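Local atomic coordinates of thiamine-monophosphate kinase (Stenotrophomonas maltophilia, PDB entry 6XEP), a protein that probably catalyses the ATP-dependent phosphorylation of thiamine monophosphate to thiamine diphosphate, the active form of vitamin B1. Residues I17-A22 / F110-F115; L56-H61 / G133-S138; L151-A156 / A220-S225; E195-R200 / S253-E258. One frame throughout, in Å; residues are numbered along the deposited sequence.

Contact 1 of 4, residues I17-A22 / F110-F115; sequences IDRIRA and FGDGFF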
loop_
_atom_site.group_PDB
_atom_site.type_symbol
_atom_site.label_atom_id
_atom_site.label_comp_id
_atom_site.label_asym_id
_atom_site.label_seq_id
_atom_site.Cartn_x
_atom_site.Cartn_y
_atom_site.Cartn_z
ATOM N N ILE A 17 2.506 8.174 15.519
ATOM C CA ILE A 17 1.094 8.549 15.600
ATOM C C ILE A 17 0.925 10.001 16.050
ATOM O O ILE A 17 0.004 10.698 15.601
ATOM C CB ILE A 17 0.325 7.582 16.519
ATOM C CG1 ILE A 17 -1.167 7.898 16.442
ATOM C CG2 ILE A 17 0.814 7.680 17.923
ATOM C CD1 ILE A 17 -1.720 7.702 15.059
ATOM N N ASP A 18 1.791 10.491 16.941
ATOM C CA ASP A 18 1.621 11.870 17.398
ATOM C C ASP A 18 1.806 12.848 16.244
ATOM O O ASP A 18 1.019 13.786 16.068
ATOM C CB ASP A 18 2.596 12.187 18.533
ATOM C CG ASP A 18 2.276 11.419 19.799
ATOM O OD1 ASP A 18 1.074 11.162 20.059
ATOM O OD2 ASP A 18 3.222 11.062 20.539
ATOM N N ARG A 19 2.847 12.650 15.446
ATOM C CA ARG A 19 3.037 13.524 14.296
ATOM C C ARG A 19 1.958 13.301 13.241
ATOM O O ARG A 19 1.547 14.259 12.575
ATOM C CB ARG A 19 4.442 13.336 13.726
ATOM C CG ARG A 19 5.525 13.921 14.651
ATOM C CD ARG A 19 6.861 14.041 13.923
ATOM N NE ARG A 19 7.597 12.781 13.894
ATOM C CZ ARG A 19 8.760 12.615 13.267
ATOM N NH1 ARG A 19 9.366 11.437 13.283
ATOM N NH2 ARG A 19 9.321 13.630 12.618
ATOM N N ILE A 20 1.457 12.066 13.095
ATOM C CA ILE A 20 0.328 11.834 12.195
ATOM C C ILE A 20 -0.873 12.668 12.623
ATOM O O ILE A 20 -1.463 13.399 11.820
ATOM C CB ILE A 20 -0.029 10.340 12.144
ATOM C CG1 ILE A 20 1.030 9.569 11.344
ATOM C CG2 ILE A 20 -1.430 10.134 11.492
ATOM C CD1 ILE A 20 0.949 8.089 11.543
ATOM N N ARG A 21 -1.259 12.567 13.900
ATOM C CA ARG A 21 -2.448 13.274 14.366
ATOM C C ARG A 21 -2.272 14.785 14.282
ATOM O O ARG A 21 -3.230 15.508 13.994
ATOM C CB ARG A 21 -2.788 12.878 15.804
ATOM C CG ARG A 21 -3.285 11.459 15.977
ATOM C CD ARG A 21 -3.562 11.190 17.459
ATOM N NE ARG A 21 -3.723 9.765 17.732
ATOM C CZ ARG A 21 -3.604 9.220 18.940
ATOM N NH1 ARG A 21 -3.321 9.978 19.998
ATOM N NH2 ARG A 21 -3.764 7.912 19.093
ATOM N N ALA A 22 -1.061 15.284 14.547
ATOM C CA ALA A 22 -0.846 16.721 14.472
ATOM C C ALA A 22 -1.218 17.239 13.093
ATOM O O ALA A 22 -1.733 18.360 12.953
ATOM C CB ALA A 22 0.611 17.042 14.804
ATOM N N PHE A 110 13.379 8.170 10.175
ATOM C CA PHE A 110 12.623 7.933 8.953
ATOM C C PHE A 110 11.446 8.895 8.882
ATOM O O PHE A 110 11.179 9.488 7.835
ATOM C CB PHE A 110 12.144 6.478 8.924
ATOM C CG PHE A 110 11.152 6.193 7.839
ATOM C CD1 PHE A 110 9.801 6.462 8.018
ATOM C CD2 PHE A 110 11.559 5.632 6.662
ATOM C CE1 PHE A 110 8.889 6.201 7.009
ATOM C CE2 PHE A 110 10.640 5.385 5.647
ATOM C CZ PHE A 110 9.310 5.662 5.833
ATOM N N GLY A 111 10.751 9.081 10.007
ATOM C CA GLY A 111 9.607 9.977 10.008
ATOM C C GLY A 111 10.012 11.407 9.711
ATOM O O GLY A 111 9.298 12.132 9.019
ATOM N N ASP A 112 11.173 11.825 10.220
ATOM C CA ASP A 112 11.690 13.151 9.881
ATOM C C ASP A 112 11.698 13.363 8.372
ATOM O O ASP A 112 11.243 14.401 7.874
ATOM C CB ASP A 112 13.107 13.332 10.429
ATOM C CG ASP A 112 13.146 13.633 11.902
ATOM O OD1 ASP A 112 12.086 13.907 12.511
ATOM O OD2 ASP A 112 14.269 13.596 12.449
ATOM N N GLY A 113 12.214 12.394 7.621
ATOM C CA GLY A 113 12.349 12.585 6.198
ATOM C C GLY A 113 11.034 12.473 5.464
ATOM O O GLY A 113 10.760 13.232 4.534
ATOM N N PHE A 114 10.210 11.524 5.912
ATOM C CA PHE A 114 8.879 11.355 5.351
ATOM C C PHE A 114 8.062 12.636 5.494
ATOM O O PHE A 114 7.525 13.160 4.507
ATOM C CB PHE A 114 8.191 10.174 6.032
ATOM C CG PHE A 114 6.950 9.726 5.329
ATOM C CD1 PHE A 114 5.740 10.312 5.616
ATOM C CD2 PHE A 114 7.001 8.729 4.370
ATOM C CE1 PHE A 114 4.591 9.917 4.954
ATOM C CE2 PHE A 114 5.857 8.332 3.717
ATOM C CZ PHE A 114 4.659 8.927 4.015
ATOM N N PHE A 115 7.967 13.162 6.723
ATOM C CA PHE A 115 7.157 14.349 6.955
ATOM C C PHE A 115 7.802 15.588 6.373
ATOM O O PHE A 115 7.087 16.508 5.968
ATOM C CB PHE A 115 6.906 14.564 8.453
ATOM C CG PHE A 115 6.043 13.507 9.076
ATOM C CD1 PHE A 115 4.766 13.254 8.586
ATOM C CD2 PHE A 115 6.516 12.751 10.145
ATOM C CE1 PHE A 115 3.960 12.275 9.171
ATOM C CE2 PHE A 115 5.714 11.779 10.743
ATOM C CZ PHE A 115 4.436 11.538 10.248
#
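Arg19 reaches across from helix 17-24 and lays its side chain against Phe115 on helix 104-120, ending at Asp112. Two stages of the arginine touch the ring. Near the root, CB of Arg19 lies 3.6 Å from CE2 of Phe115, approaching obliquely. Further out, CD2 of Phe115 sits over one face of the guanidinium, towards its rim, with the two planes 58° apart, so this is an inclined contact and not a parallel stack. The chain bends at chi3, which sets where NE falls. In one of its two conformers, NH2 of Arg19 forms a salt bridge with OD1 of Asp112 at 2.8 Å. The bond is bent, with an N-H...O angle of 136°, and OD1 receives it through its anti lone pair. Because Arg19 has an alternate placement, this bridge may be only partly occupied. NH1 packs on the backbone, 3.6 Å from CA of Gly111, and donates to Glu108 O one turn earlier on the same helix. Beside the arginine, CG1 of Ile20 meets the Phe115 ring at its edge, 4.1 Å from CZ. Phe115 has a second cationic neighbour, Arg23, in a cation-pi contact. The short helix segments run nearly parallel, 18° apart, but their axes stay 11.5 Å from one another, so long side chains have to bridge the gap. Behind this contact, Phe110 and Phe114 point from helix 104-120 onto strands 89-99 and 136-145, while Phe114 also meets helix 68-85; helix 17-24 thus packs outside a helix that itself covers the sheet.

Contact 2 of 4, residues L56-H61 / G133-S138; sequences LNSGVH and GPLSLS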
loop_
_atom_site.group_PDB
_atom_site.type_symbol
_atom_site.label_atom_id
_atom_site.label_comp_id
_atom_site.label_asym_id
_atom_site.label_seq_id
_atom_site.Cartn_x
_atom_site.Cartn_y
_atom_site.Cartn_z
ATOM N N LEU A 56 10.150 0.152 -1.820
ATOM C CA LEU A 56 11.602 0.284 -1.846
ATOM C C LEU A 56 12.176 -0.746 -0.891
ATOM O O LEU A 56 11.800 -0.783 0.287
ATOM C CB LEU A 56 12.062 1.693 -1.468
ATOM C CG LEU A 56 12.046 2.733 -2.607
ATOM C CD1 LEU A 56 10.658 2.987 -3.155
ATOM C CD2 LEU A 56 12.675 4.031 -2.142
ATOM N N ASN A 57 13.076 -1.579 -1.401
ATOM C CA ASN A 57 13.708 -2.644 -0.637
ATOM C C ASN A 57 15.183 -2.344 -0.426
ATOM O O ASN A 57 15.878 -1.928 -1.361
ATOM C CB ASN A 57 13.560 -3.975 -1.365
ATOM C CG ASN A 57 12.128 -4.413 -1.417
ATOM O OD1 ASN A 57 11.429 -4.294 -0.420
ATOM N ND2 ASN A 57 11.663 -4.866 -2.582
ATOM N N SER A 58 15.647 -2.591 0.806
ATOM C CA SER A 58 17.036 -2.362 1.186
ATOM C C SER A 58 17.986 -3.163 0.304
ATOM O O SER A 58 17.779 -4.357 0.052
ATOM C CB SER A 58 17.237 -2.734 2.663
ATOM O OG SER A 58 18.595 -2.584 3.061
ATOM N N GLY A 59 19.031 -2.492 -0.183
ATOM C CA GLY A 59 19.974 -3.106 -1.085
ATOM C C GLY A 59 19.549 -3.143 -2.537
ATOM O O GLY A 59 20.402 -3.355 -3.410
ATOM N N VAL A 60 18.265 -2.930 -2.825
ATOM C CA VAL A 60 17.723 -2.964 -4.180
ATOM C C VAL A 60 17.493 -1.536 -4.649
ATOM O O VAL A 60 18.156 -1.054 -5.577
ATOM C CB VAL A 60 16.420 -3.781 -4.241
ATOM C CG1 VAL A 60 15.865 -3.815 -5.693
ATOM C CG2 VAL A 60 16.677 -5.208 -3.773
ATOM N N HIS A 61 16.562 -0.836 -4.001
ATOM C CA HIS A 61 16.212 0.509 -4.419
ATOM C C HIS A 61 17.032 1.568 -3.704
ATOM O O HIS A 61 16.965 2.749 -4.075
ATOM C CB HIS A 61 14.709 0.749 -4.193
ATOM C CG HIS A 61 13.846 -0.261 -4.885
ATOM N ND1 HIS A 61 13.507 -1.467 -4.311
ATOM C CD2 HIS A 61 13.292 -0.265 -6.120
ATOM C CE1 HIS A 61 12.775 -2.166 -5.159
ATOM N NE2 HIS A 61 12.617 -1.452 -6.260
ATOM N N GLY A 133 10.339 -8.031 9.232
ATOM C CA GLY A 133 10.809 -8.591 7.993
ATOM C C GLY A 133 12.032 -7.851 7.498
ATOM O O GLY A 133 12.445 -6.834 8.068
ATOM N N PRO A 134 12.662 -8.378 6.452
ATOM C CA PRO A 134 13.712 -7.621 5.759
ATOM C C PRO A 134 13.239 -6.207 5.448
ATOM O O PRO A 134 12.077 -5.985 5.108
ATOM C CB PRO A 134 13.941 -8.435 4.482
ATOM C CG PRO A 134 13.507 -9.783 4.808
ATOM C CD PRO A 134 12.442 -9.704 5.863
ATOM N N LEU A 135 14.149 -5.241 5.585
ATOM C CA LEU A 135 13.789 -3.836 5.478
ATOM C C LEU A 135 13.140 -3.544 4.129
ATOM O O LEU A 135 13.770 -3.675 3.076
ATOM C CB LEU A 135 15.026 -2.958 5.693
ATOM C CG LEU A 135 14.816 -1.453 5.607
ATOM C CD1 LEU A 135 13.799 -0.965 6.633
ATOM C CD2 LEU A 135 16.156 -0.719 5.773
ATOM N N SER A 136 11.875 -3.153 4.174
ATOM C CA SER A 136 11.082 -2.912 2.975
ATOM C C SER A 136 10.036 -1.873 3.329
ATOM O O SER A 136 9.392 -1.970 4.380
ATOM C CB SER A 136 10.411 -4.195 2.470
ATOM O OG SER A 136 9.610 -3.953 1.315
ATOM N N LEU A 137 9.890 -0.883 2.466
ATOM C CA LEU A 137 8.993 0.241 2.689
ATOM C C LEU A 137 8.043 0.318 1.508
ATOM O O LEU A 137 8.477 0.528 0.367
ATOM C CB LEU A 137 9.787 1.540 2.843
ATOM C CG LEU A 137 10.896 1.363 3.890
ATOM C CD1 LEU A 137 12.272 0.994 3.354
ATOM C CD2 LEU A 137 11.011 2.542 4.696
ATOM N N SER A 138 6.757 0.129 1.766
ATOM C CA SER A 138 5.753 0.161 0.712
ATOM C C SER A 138 4.803 1.314 0.995
ATOM O O SER A 138 4.178 1.356 2.058
ATOM C CB SER A 138 4.988 -1.159 0.642
ATOM O OG SER A 138 4.267 -1.254 -0.577
HETATM O O HOH W 1 13.707 -6.067 1.456
#
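Leu135 meets Ser58 just where the two strands part. Its carbonyl O accepts from Ser58 N at 3.1 Å in an almost straight bond (N-H...O 176°), while the side chains pack CB to CB at 3.8 Å. CD2 of Leu135 adds a contact with the same Ser58 CB, and a water lies 2.9 Å from Leu135 O. Next comes Ser136, paired with Asn57 as an antiparallel non-hydrogen-bonded pair. Its OG stands anti to the backbone N (chi1 179°) and donates to OD1 of Asn57, approaching nearly along the C=O axis; the separation of 2.5 Å is very short, so its exact value is doubtful. With OD1 taken up here, ND2 of Asn57 faces the second subunit and bonds to Arg132 O and Ser98 OG there. Leu137 then forms a hydrogen-bonded pair with Leu56: Leu56 N to Leu137 O is 2.8 Å and Leu137 N to Leu56 O 2.9 Å. Both leucines lie on the face covered by helix 68-85. Beyond the pairing, the 56-61 chain curls back, and Asn57 N donates to ND1 of His61 at 2.9 Å. His61, a predicted substrate-binding residue, also bonds through NE2 to Thr131 of the second subunit. This antiparallel pair within one sheet, with Asn57 and His61 turned to the second subunit, is consistent with the PurM-like fold, whose N-terminal domains typically pair their sheets into a barrel across the dimer.

Contact 3 of 4, residues L151-A156 / A220-S225; sequences LRRDRA and AAVDVS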
loop_
_atom_site.group_PDB
_atom_site.type_symbol
_atom_site.label_atom_id
_atom_site.label_comp_id
_atom_site.label_asym_id
_atom_site.label_seq_id
_atom_site.Cartn_x
_atom_site.Cartn_y
_atom_site.Cartn_z
ATOM N N LEU A 151 -3.220 14.141 -16.554
ATOM C CA LEU A 151 -2.259 14.049 -17.635
ATOM C C LEU A 151 -2.075 12.591 -18.029
ATOM O O LEU A 151 -2.139 11.681 -17.188
ATOM C CB LEU A 151 -0.904 14.624 -17.225
ATOM C CG LEU A 151 -0.905 16.093 -16.802
ATOM C CD1 LEU A 151 0.421 16.407 -16.135
ATOM C CD2 LEU A 151 -1.115 16.941 -18.031
ATOM N N ARG A 152 -1.797 12.386 -19.305
ATOM C CA ARG A 152 -1.728 11.051 -19.886
ATOM C C ARG A 152 -0.470 10.923 -20.731
ATOM O O ARG A 152 0.138 11.920 -21.124
ATOM C CB ARG A 152 -2.962 10.752 -20.747
ATOM C CG ARG A 152 -4.269 10.685 -19.958
ATOM C CD ARG A 152 -5.435 10.481 -20.904
ATOM N NE ARG A 152 -5.292 9.248 -21.680
ATOM C CZ ARG A 152 -5.750 8.056 -21.299
ATOM N NH1 ARG A 152 -6.379 7.912 -20.137
ATOM N NH2 ARG A 152 -5.583 6.993 -22.083
ATOM N N ARG A 153 -0.081 9.674 -20.993
ATOM C CA ARG A 153 1.088 9.378 -21.815
ATOM C C ARG A 153 0.772 9.235 -23.296
ATOM O O ARG A 153 1.706 9.188 -24.108
ATOM C CB ARG A 153 1.753 8.085 -21.339
ATOM C CG ARG A 153 2.219 8.092 -19.891
ATOM C CD ARG A 153 2.731 6.719 -19.477
ATOM N NE ARG A 153 3.253 6.737 -18.109
ATOM C CZ ARG A 153 3.894 5.721 -17.544
ATOM N NH1 ARG A 153 4.088 4.599 -18.221
ATOM N NH2 ARG A 153 4.344 5.827 -16.295
ATOM N N ASP A 154 -0.505 9.147 -23.672
ATOM C CA ASP A 154 -0.881 8.724 -25.016
ATOM C C ASP A 154 -1.357 9.872 -25.898
ATOM O O ASP A 154 -1.870 9.628 -26.999
ATOM C CB ASP A 154 -1.955 7.624 -24.945
ATOM C CG ASP A 154 -3.270 8.116 -24.357
ATOM O OD1 ASP A 154 -3.278 9.157 -23.682
ATOM O OD2 ASP A 154 -4.310 7.456 -24.560
ATOM N N ARG A 155 -1.145 11.122 -25.494
ATOM C CA ARG A 155 -1.734 12.234 -26.226
ATOM C C ARG A 155 -0.699 13.184 -26.818
ATOM O O ARG A 155 -1.036 14.322 -27.156
ATOM C CB ARG A 155 -2.716 12.988 -25.327
ATOM C CG ARG A 155 -3.931 12.124 -24.992
ATOM C CD ARG A 155 -5.038 12.885 -24.304
ATOM N NE ARG A 155 -6.242 12.063 -24.197
ATOM C CZ ARG A 155 -7.186 12.230 -23.275
ATOM N NH1 ARG A 155 -7.062 13.184 -22.355
ATOM N NH2 ARG A 155 -8.244 11.427 -23.261
ATOM N N ALA A 156 0.542 12.743 -26.988
ATOM C CA ALA A 156 1.497 13.560 -27.724
ATOM C C ALA A 156 0.992 13.773 -29.149
ATOM O O ALA A 156 0.360 12.892 -29.732
ATOM C CB ALA A 156 2.871 12.894 -27.734
ATOM N N ALA A 220 1.035 15.673 -23.233
ATOM C CA ALA A 220 1.343 14.373 -22.656
ATOM C C ALA A 220 2.487 14.549 -21.674
ATOM O O ALA A 220 3.284 15.483 -21.788
ATOM C CB ALA A 220 1.709 13.352 -23.737
ATOM N N ALA A 221 2.565 13.643 -20.705
ATOM C CA ALA A 221 3.620 13.729 -19.707
ATOM C C ALA A 221 3.934 12.341 -19.169
ATOM O O ALA A 221 3.107 11.432 -19.214
ATOM C CB ALA A 221 3.219 14.664 -18.544
ATOM N N VAL A 222 5.138 12.207 -18.616
ATOM C CA VAL A 222 5.573 10.973 -17.975
ATOM C C VAL A 222 6.618 11.373 -16.950
ATOM O O VAL A 222 7.304 12.378 -17.119
ATOM C CB VAL A 222 6.129 9.972 -19.025
ATOM C CG1 VAL A 222 7.395 10.528 -19.699
ATOM C CG2 VAL A 222 6.422 8.632 -18.390
ATOM N N ASP A 223 6.742 10.602 -15.871
ATOM C CA ASP A 223 7.861 10.906 -14.996
ATOM C C ASP A 223 9.066 10.058 -15.382
ATOM O O ASP A 223 8.935 8.941 -15.900
ATOM C CB ASP A 223 7.497 10.799 -13.508
ATOM C CG ASP A 223 7.488 9.407 -12.981
ATOM O OD1 ASP A 223 7.089 8.489 -13.729
ATOM O OD2 ASP A 223 7.843 9.258 -11.767
ATOM N N VAL A 224 10.239 10.654 -15.236
ATOM C CA VAL A 224 11.491 10.050 -15.671
ATOM C C VAL A 224 12.106 9.390 -14.446
ATOM O O VAL A 224 12.686 10.060 -13.587
ATOM C CB VAL A 224 12.443 11.072 -16.292
ATOM C CG1 VAL A 224 13.680 10.339 -16.838
ATOM C CG2 VAL A 224 11.731 11.825 -17.400
ATOM N N SER A 225 11.955 8.076 -14.353
ATOM C CA SER A 225 12.557 7.326 -13.254
ATOM C C SER A 225 13.346 6.126 -13.717
ATOM O O SER A 225 14.184 5.644 -12.954
ATOM C CB SER A 225 11.485 6.852 -12.264
ATOM O OG SER A 225 10.561 6.007 -12.907
#
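Arg152 and Ala221 join a loop to an edge strand: the irregular 151-156 segment, which links strands 136-145 and 161-165, packs against the first residues of strand 220-224, an outermost strand of the six-stranded sheet. One backbone bond ties them, Ala221 N to Arg152 O at 3.0 Å, with the donor tilted 34° from the carbonyl plane. The same oxygen receives a CA-H...O contact from Ala220 CA at 3.1 Å. Around this bond the loop wraps the methyl of Ala220: its CB lies 3.5 Å from Ala156 N, with CB of Ala156 close by. Leu151 CD1 packs on CB of Ala221. Arg153 runs extended alongside the strand, its CG 3.5 Å from Ala221 O. CG2 of Val222 then sits over one guanidinium face, 3.7 Å from NE and towards the rim, the two side chains crossing at about a right angle. That leads NH2 towards Asp223 without a bond, OD1 being 4.6 Å away. Arg152, its CB turned from the strand, grips Asp154 side-on, NE to OD1 and NH2 to OD2, each 2.8 Å, and NH2 also bridges to Asp36 of the second subunit. Its CD lies over the centre of one face of the Arg155 guanidinium. Ser239 on helix 228-239 bonds to both Arg153 O and Ala156 N. Arg153 and Ser225 are predicted to bind ATP and Asp223 magnesium; with Asp82 nearby and Asp37 of the second subunit packing on Arg153, the arrangement is consistent with the composite nucleotide-metal site of PurM-like kinases, formed between domains and subunits.

Contact 4 of 4, residues E195-R200 / S253-E258; sequences ESLRLR and SHALRE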
loop_
_atom_site.group_PDB
_atom_site.type_symbol
_atom_site.label_atom_id
_atom_site.label_comp_id
_atom_site.label_asym_id
_atom_site.label_seq_id
_atom_site.Cartn_x
_atom_site.Cartn_y
_atom_site.Cartn_z
ATOM N N GLU A 195 28.371 16.558 -3.010
ATOM C CA GLU A 195 27.185 16.627 -2.169
ATOM C C GLU A 195 25.930 16.867 -3.006
ATOM O O GLU A 195 24.862 16.325 -2.688
ATOM C CB GLU A 195 27.389 17.706 -1.096
ATOM C CG GLU A 195 26.215 17.885 -0.162
ATOM C CD GLU A 195 26.002 16.710 0.787
ATOM O OE1 GLU A 195 26.787 15.732 0.767
ATOM O OE2 GLU A 195 25.027 16.773 1.562
ATOM N N SER A 196 26.038 17.654 -4.084
ATOM C CA SER A 196 24.891 17.888 -4.956
ATOM C C SER A 196 24.408 16.584 -5.573
ATOM O O SER A 196 23.211 16.278 -5.546
ATOM C CB SER A 196 25.250 18.892 -6.057
ATOM O OG SER A 196 25.622 20.160 -5.534
ATOM N N LEU A 197 25.338 15.799 -6.139
ATOM C CA LEU A 197 24.959 14.524 -6.726
ATOM C C LEU A 197 24.430 13.584 -5.659
ATOM O O LEU A 197 23.447 12.872 -5.891
ATOM C CB LEU A 197 26.145 13.886 -7.455
ATOM C CG LEU A 197 26.691 14.649 -8.672
ATOM C CD1 LEU A 197 27.771 13.850 -9.388
ATOM C CD2 LEU A 197 25.577 15.040 -9.629
ATOM N N ARG A 198 25.069 13.569 -4.478
ATOM C CA ARG A 198 24.637 12.663 -3.414
ATOM C C ARG A 198 23.173 12.891 -3.075
ATOM O O ARG A 198 22.394 11.940 -2.947
ATOM C CB ARG A 198 25.508 12.843 -2.164
ATOM C CG ARG A 198 25.249 11.789 -1.073
ATOM C CD ARG A 198 26.070 12.016 0.203
ATOM N NE ARG A 198 25.608 13.168 0.996
ATOM C CZ ARG A 198 24.798 13.087 2.052
ATOM N NH1 ARG A 198 24.352 11.908 2.472
ATOM N NH2 ARG A 198 24.443 14.188 2.706
ATOM N N LEU A 199 22.769 14.157 -2.949
ATOM C CA LEU A 199 21.389 14.454 -2.573
ATOM C C LEU A 199 20.398 14.271 -3.724
ATOM O O LEU A 199 19.202 14.070 -3.471
ATOM C CB LEU A 199 21.301 15.876 -2.020
ATOM C CG LEU A 199 21.961 16.039 -0.645
ATOM C CD1 LEU A 199 21.775 17.443 -0.126
ATOM C CD2 LEU A 199 21.369 15.046 0.316
ATOM N N ARG A 200 20.849 14.332 -4.976
ATOM C CA ARG A 200 19.946 13.974 -6.070
ATOM C C ARG A 200 19.626 12.485 -6.069
ATOM O O ARG A 200 18.506 12.094 -6.423
ATOM C CB ARG A 200 20.548 14.393 -7.409
ATOM C CG ARG A 200 20.610 15.907 -7.590
ATOM C CD ARG A 200 19.239 16.483 -7.903
ATOM N NE ARG A 200 18.852 16.257 -9.303
ATOM C CZ ARG A 200 17.598 16.274 -9.735
ATOM N NH1 ARG A 200 16.604 16.499 -8.874
ATOM N NH2 ARG A 200 17.336 16.073 -11.027
ATOM N N SER A 253 23.612 18.926 -15.003
ATOM C CA SER A 253 23.981 19.795 -13.898
ATOM C C SER A 253 25.473 20.104 -13.915
ATOM O O SER A 253 26.282 19.399 -14.529
ATOM C CB SER A 253 23.600 19.162 -12.562
ATOM O OG SER A 253 24.451 18.074 -12.260
ATOM N N HIS A 254 25.825 21.197 -13.233
ATOM C CA HIS A 254 27.229 21.546 -13.046
ATOM C C HIS A 254 28.005 20.366 -12.479
ATOM O O HIS A 254 29.060 19.986 -13.002
ATOM C CB HIS A 254 27.330 22.752 -12.114
ATOM C CG HIS A 254 28.730 23.204 -11.860
ATOM N ND1 HIS A 254 29.403 24.050 -12.715
ATOM C CD2 HIS A 254 29.581 22.941 -10.839
ATOM C CE1 HIS A 254 30.611 24.287 -12.233
ATOM N NE2 HIS A 254 30.745 23.623 -11.099
ATOM N N ALA A 255 27.478 19.767 -11.408
ATOM C CA ALA A 255 28.203 18.709 -10.712
ATOM C C ALA A 255 28.384 17.481 -11.595
ATOM O O ALA A 255 29.461 16.870 -11.603
ATOM C CB ALA A 255 27.471 18.342 -9.421
ATOM N N LEU A 256 27.340 17.100 -12.332
ATOM C CA LEU A 256 27.450 15.932 -13.196
ATOM C C LEU A 256 28.492 16.172 -14.274
ATOM O O LEU A 256 29.353 15.324 -14.514
ATOM C CB LEU A 256 26.090 15.597 -13.808
ATOM C CG LEU A 256 26.081 14.288 -14.613
ATOM C CD1 LEU A 256 26.487 13.123 -13.711
ATOM C CD2 LEU A 256 24.725 14.004 -15.251
ATOM N N ARG A 257 28.465 17.348 -14.895
ATOM C CA ARG A 257 29.471 17.644 -15.907
ATOM C C ARG A 257 30.872 17.714 -15.300
ATOM O O ARG A 257 31.844 17.298 -15.941
ATOM C CB ARG A 257 29.115 18.948 -16.624
ATOM C CG ARG A 257 29.382 18.892 -18.111
ATOM C CD ARG A 257 29.113 20.221 -18.793
ATOM N NE ARG A 257 27.726 20.424 -19.222
ATOM C CZ ARG A 257 27.168 19.852 -20.290
ATOM N NH1 ARG A 257 27.853 18.989 -21.030
ATOM N NH2 ARG A 257 25.914 20.127 -20.608
ATOM N N GLU A 258 30.991 18.192 -14.054
ATOM C CA GLU A 258 32.306 18.350 -13.442
ATOM C C GLU A 258 32.913 17.018 -13.007
ATOM O O GLU A 258 34.131 16.838 -13.101
ATOM C CB GLU A 258 32.218 19.295 -12.247
ATOM C CG GLU A 258 33.551 19.792 -11.767
ATOM C CD GLU A 258 34.141 20.853 -12.682
ATOM O OE1 GLU A 258 35.376 21.029 -12.666
ATOM O OE2 GLU A 258 33.368 21.512 -13.416
#
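Leu197 and Ala255 mark the closest CA approach of two steeply crossed helix segments, 195-200 and 254-258, whose axes come within 9.3 Å at 113°. Leu197 does most of the touching. Its CD2 reaches the CB of Ala255 at 3.8 Å, and its CG is equally near that methyl. The same CD2 lies 3.8 Å from Leu256 N and a little further, 4.2 Å, from Leu256 CB, so the leucine tip lodges against the first turn of the second helix. Ser196 adds its CB, 4.1 Å from CB of Ala255, while its OG bonds to Ala192 O. The turn that Leu197 meets is N-capped: OG of Ser253, placed between the backbone N and carbonyl carbon (chi1 72°), accepts from Leu256 N at 3.0 Å. Asp170, at the start of helix 170-179, also bonds to this OG. That helix meets Leu197 as well, through Asp170, Ala174 and Leu177, making this a three-helix junction in the C-terminal, AIR synthase-related part of the chain. No hydrogen bond crosses between the segments. Within helix 192-202, Arg198 holds Glu195 side-on with NE and NH2, one to each carboxylate oxygen, while Arg200 forms salt bridges with Asp170 and Glu277.

How the contacts relate
Along the chain, contacts 1 and 2 interleave, and so do contacts 3 and 4, each pair closing before the next opens, as expected for two successive domains. Contacts 1 and 2 have centres 20 Å apart and touch directly where Phe110 packs on Leu137, linking helix 104-120 to the four-stranded sheet. Contacts 3 and 4 lie 26 Å apart between centres, with nearest atoms about 8 Å apart; Glu277, beside strand 220-224, is also the partner of Arg200. Contacts 2 and 3, about 28 Å apart between centres on opposite sides of the chain's centre, both reach the second subunit, so dimerisation probably helps shape the predicted substrate and nucleotide sites. Contacts 1 and 4 stay within one subunit.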